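Local coordinates for protein putative sugar ABC transporter (PDB 5ULB) that binds 5-Se-methyl-5-selenoribofuranose between its two lobes and probably delivers methylthioribose-like sugars to an ABC transporter for uptake, at residues R95-A98 against A102-V105; K21-R26 against N69-Q74. All coordinates share one frame; numbering follows the deposited sequence. Where two conformers were deposited one is given.

Contact 1 (R95-A98 against A102-V105); sequences RIVA and AVSV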
# COMPACT_ATOMS: atom_id res chain seq x y z
N ARG A 95 -17.17 -9.39 14.28
CA ARG A 95 -18.58 -9.07 14.11
C ARG A 95 -18.98 -9.26 12.58
O ARG A 95 -20.07 -9.70 12.26
CB ARG A 95 -18.86 -7.64 14.60
CG ARG A 95 -20.35 -7.36 14.81
CD ARG A 95 -20.62 -6.23 15.86
NE ARG A 95 -20.71 -5.00 15.16
CZ ARG A 95 -21.75 -4.60 14.43
NH1 ARG A 95 -21.65 -3.44 13.79
NH2 ARG A 95 -22.87 -5.34 14.27
N ILE A 96 -18.06 -8.93 11.69
CA ILE A 96 -18.32 -9.10 10.27
C ILE A 96 -18.56 -10.57 10.04
O ILE A 96 -19.52 -10.97 9.40
CB ILE A 96 -17.12 -8.62 9.43
CG1 ILE A 96 -16.96 -7.08 9.54
CG2 ILE A 96 -17.30 -8.97 7.95
CD1 ILE A 96 -15.69 -6.52 8.89
N VAL A 97 -17.64 -11.40 10.51
CA VAL A 97 -17.74 -12.88 10.32
C VAL A 97 -19.04 -13.43 10.94
O VAL A 97 -19.76 -14.27 10.36
CB VAL A 97 -16.52 -13.59 10.90
CG1 VAL A 97 -16.75 -15.08 10.86
CG2 VAL A 97 -15.31 -13.21 10.09
N ALA A 98 -19.37 -12.93 12.17
CA ALA A 98 -20.58 -13.41 12.86
C ALA A 98 -21.85 -13.10 12.12
O ALA A 98 -22.81 -13.76 12.30
CB ALA A 98 -20.66 -12.78 14.24
N ALA A 102 -18.50 -12.12 3.99
CA ALA A 102 -17.14 -12.51 3.57
C ALA A 102 -16.17 -11.34 3.78
O ALA A 102 -16.53 -10.17 3.53
CB ALA A 102 -17.14 -12.88 2.08
N VAL A 103 -14.90 -11.66 4.22
CA VAL A 103 -14.02 -10.57 4.57
C VAL A 103 -12.56 -10.91 4.27
O VAL A 103 -12.10 -12.03 4.61
CB VAL A 103 -14.22 -10.10 6.02
CG1 VAL A 103 -14.18 -11.27 7.01
CG2 VAL A 103 -13.32 -8.95 6.41
N SER A 104 -11.86 -9.94 3.70
CA SER A 104 -10.42 -9.97 3.59
C SER A 104 -9.92 -8.61 4.10
O SER A 104 -10.59 -7.58 3.90
CB SER A 104 -9.96 -10.21 2.15
OG SER A 104 -8.59 -10.35 2.01
N VAL A 105 -8.71 -8.57 4.72
CA VAL A 105 -8.18 -7.39 5.21
C VAL A 105 -6.75 -7.22 4.72
O VAL A 105 -6.06 -8.17 4.39
CB VAL A 105 -8.26 -7.22 6.72
CG1 VAL A 105 -9.74 -7.34 7.20
CG2 VAL A 105 -7.38 -8.19 7.47

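Contact 2 (K21-R26 against N69-Q74); sequences KIAVIR and NQAISQ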
# COMPACT_ATOMS: atom_id res chain seq x y z
N LYS A 21 -22.64 -7.21 -3.57
CA LYS A 21 -22.21 -5.88 -3.13
C LYS A 21 -21.05 -6.00 -2.15
O LYS A 21 -21.16 -6.77 -1.15
CB LYS A 21 -23.39 -5.12 -2.53
CG LYS A 21 -24.57 -5.08 -3.45
CD LYS A 21 -25.89 -4.61 -2.90
CE LYS A 21 -26.91 -4.71 -4.04
NZ LYS A 21 -27.39 -6.10 -4.36
N ILE A 22 -19.99 -5.24 -2.39
CA ILE A 22 -18.79 -5.23 -1.59
C ILE A 22 -18.55 -3.81 -1.04
O ILE A 22 -18.64 -2.84 -1.82
CB ILE A 22 -17.56 -5.64 -2.43
CG1 ILE A 22 -17.82 -6.94 -3.18
CG2 ILE A 22 -16.31 -5.73 -1.58
CD1 ILE A 22 -18.12 -8.17 -2.43
N ALA A 23 -18.24 -3.73 0.23
CA ALA A 23 -17.84 -2.43 0.84
C ALA A 23 -16.32 -2.49 1.09
O ALA A 23 -15.84 -3.48 1.69
CB ALA A 23 -18.60 -2.18 2.10
N VAL A 24 -15.63 -1.45 0.71
CA VAL A 24 -14.20 -1.31 1.02
C VAL A 24 -14.01 -0.11 1.94
O VAL A 24 -14.47 1.02 1.58
CB VAL A 24 -13.40 -1.13 -0.27
CG1 VAL A 24 -11.92 -1.01 -0.01
CG2 VAL A 24 -13.76 -2.20 -1.27
N ILE A 25 -13.43 -0.28 3.10
CA ILE A 25 -13.20 0.81 4.06
C ILE A 25 -11.70 0.83 4.29
O ILE A 25 -11.11 -0.14 4.79
CB ILE A 25 -14.00 0.63 5.34
CG1 ILE A 25 -15.49 0.39 5.11
CG2 ILE A 25 -13.80 1.92 6.17
CD1 ILE A 25 -15.91 -1.03 4.98
N ARG A 26 -11.10 1.99 4.01
CA ARG A 26 -9.66 2.18 4.12
C ARG A 26 -9.41 3.34 5.09
O ARG A 26 -9.99 4.44 4.96
CB ARG A 26 -8.97 2.33 2.80
CG ARG A 26 -7.48 2.63 2.83
CD ARG A 26 -6.82 2.21 1.54
NE ARG A 26 -5.49 2.75 1.45
CZ ARG A 26 -4.40 2.09 0.99
NH1 ARG A 26 -4.34 0.75 0.93
NH2 ARG A 26 -3.31 2.78 0.82
N ASN A 69 -19.15 -0.37 10.71
CA ASN A 69 -20.34 -0.72 11.35
C ASN A 69 -21.62 -0.50 10.46
O ASN A 69 -22.53 -1.34 10.39
CB ASN A 69 -20.50 0.06 12.65
CG ASN A 69 -19.62 -0.53 13.78
OD1 ASN A 69 -19.49 -1.77 13.89
ND2 ASN A 69 -19.16 0.30 14.66
N GLN A 70 -21.59 0.58 9.71
CA GLN A 70 -22.68 0.83 8.78
C GLN A 70 -22.71 -0.21 7.66
O GLN A 70 -23.77 -0.71 7.30
CB GLN A 70 -22.58 2.18 8.19
CG GLN A 70 -22.81 3.30 9.21
CD GLN A 70 -22.40 4.67 8.80
OE1 GLN A 70 -22.29 4.99 7.66
NE2 GLN A 70 -22.24 5.55 9.82
N ALA A 71 -21.50 -0.60 7.16
CA ALA A 71 -21.50 -1.66 6.09
C ALA A 71 -22.06 -2.98 6.65
O ALA A 71 -22.75 -3.70 5.95
CB ALA A 71 -20.08 -1.85 5.61
N ILE A 72 -21.72 -3.35 7.87
CA ILE A 72 -22.29 -4.56 8.50
C ILE A 72 -23.82 -4.44 8.56
O ILE A 72 -24.55 -5.34 8.19
CB ILE A 72 -21.72 -4.81 9.91
CG1 ILE A 72 -20.22 -5.11 9.86
CG2 ILE A 72 -22.42 -5.89 10.61
CD1 ILE A 72 -19.49 -5.03 11.20
N SER A 73 -24.31 -3.29 9.05
CA SER A 73 -25.76 -3.11 9.16
C SER A 73 -26.49 -3.13 7.86
O SER A 73 -27.67 -3.54 7.86
CB SER A 73 -26.10 -1.76 9.91
OG SER A 73 -25.85 -0.59 9.10
N GLN A 74 -25.80 -2.72 6.76
CA GLN A 74 -26.34 -2.72 5.43
C GLN A 74 -26.32 -4.09 4.79
O GLN A 74 -26.85 -4.28 3.70
CB GLN A 74 -25.58 -1.72 4.57
CG GLN A 74 -25.88 -0.20 4.95
CD GLN A 74 -27.30 0.35 4.72
OE1 GLN A 74 -28.22 -0.42 4.42
NE2 GLN A 74 -27.51 1.67 4.87

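Contact 1 (R95-A98 against A102-V105)
The last turn of helix 89-98, with I96 and V97, packs against the start of strand 102-106 at V103, and the backbones come nearest at V97 and A102, whose CA atoms are 6.8 Å apart. Only three residues link the segments, so the chain reverses sharply and the strand leads back roughly against the helix direction. No hydrogen bond crosses the interface; the strand is held instead by its neighbour, with A102 and S104 sharing backbone bonds with I79.

V103 is the shared partner. Its CB points toward the helix and lies 3.8 Å from I96 CG2, the short branch of the isoleucine, while its CG1 meets V97 CG2, also at 3.8 Å. V103 CG1 is itself 4.0 Å from I96 CG2, so this one methyl touches both helix residues. Both pairs of side chains meet crosswise, at about a right angle. The torsion of V103 explains the reach: with chi1 at 51°, CG1 is tucked between the backbone N and the carbonyl carbon. In I96, CG2 lies anti to the backbone N (CG1 at chi1 -68°), which leaves the longer branch for other neighbours, and the residue also rests on I79, V68 and I72.

Valine suits the strand, where branching at CB favours extended backbone; on the helix, I96 and V97 are apolar residues whose CG2 methyls meet V103. V97 lies nearer the edge and is partly exposed. On the other face of the strand, the small A102 and S104 meet helix 262-278, where S104 OG is hydrogen-bonded to N269 OD1. Such a helix end folded tightly onto the next strand is the second half of a beta-alpha-beta unit (78-82, 89-98, 102-106) in the Rossmann-like lobe of a periplasmic binding protein.

Contact 2 (K21-R26 against N69-Q74)
A23 sets its single methyl directly against that of A71, with the CB atoms of A23 and A71 3.8 Å apart, so that strand 21-26 and helix 61-73 meet through two of the smallest side chains. This is the helix-on-sheet packing of a Rossmann-like alpha/beta lobe. Helix 61-73 belongs to the crossover from strand 51-56 to strand 78-82, and because strand 21-26 lies between those two in the sheet, the helix has to pass over it. Alanine at both points allows a close approach: the CA atoms of A23 and A71 are 6.4 Å apart.

Because successive side chains of a strand alternate in face, V24 points away from helix 61-73, and its side chain touches F37, L38 and V41 of helix 32-48, so the strand is covered on both faces. At its C-terminal end, buried R26 is satisfied by N33 OD1, T34 OG1 and S82 OG; since N33 lines the sugar pocket, R26 is a second-shell residue that probably steadies it.

I25, two residues on from A23 and facing the same way, adds a looser touch to A71. The same side chain rests on I79 and L81 of the adjoining strand, which suits a large aliphatic group at a buried position, while Y76 touches both alanines. With chi1 at -52° its CG1 branch stays beside the backbone N of I25 and turns back along the strand toward A23, and chi2 of 91° departs from a staggered position. This leaves the outermost methyl, I25 CD1, 4.3 Å from A71 CB, so that the one methyl of A71 meets two residues of the strand.

Overall arrangement
From the N terminus, strand 21-26 comes first, and contact 2 closes a long loop of 42 residues, holding helix 32-48 and strand 51-56, when helix 61-73 returns to it. The chain then adds strand 78-82 and helix 89-98 before contact 1 closes a short turn of three residues. The two closures follow in series, neither enclosing nor crossing the other. Their centres are about 10 Å apart, on the same sheet, and the two helices pack side by side: I96 CG1 lies 3.7 Å from I72 CD1, and in one of its two conformers R95 probably hydrogen-bonds through NH1 to N69 OD1. Together they join adjacent helices to one sheet face.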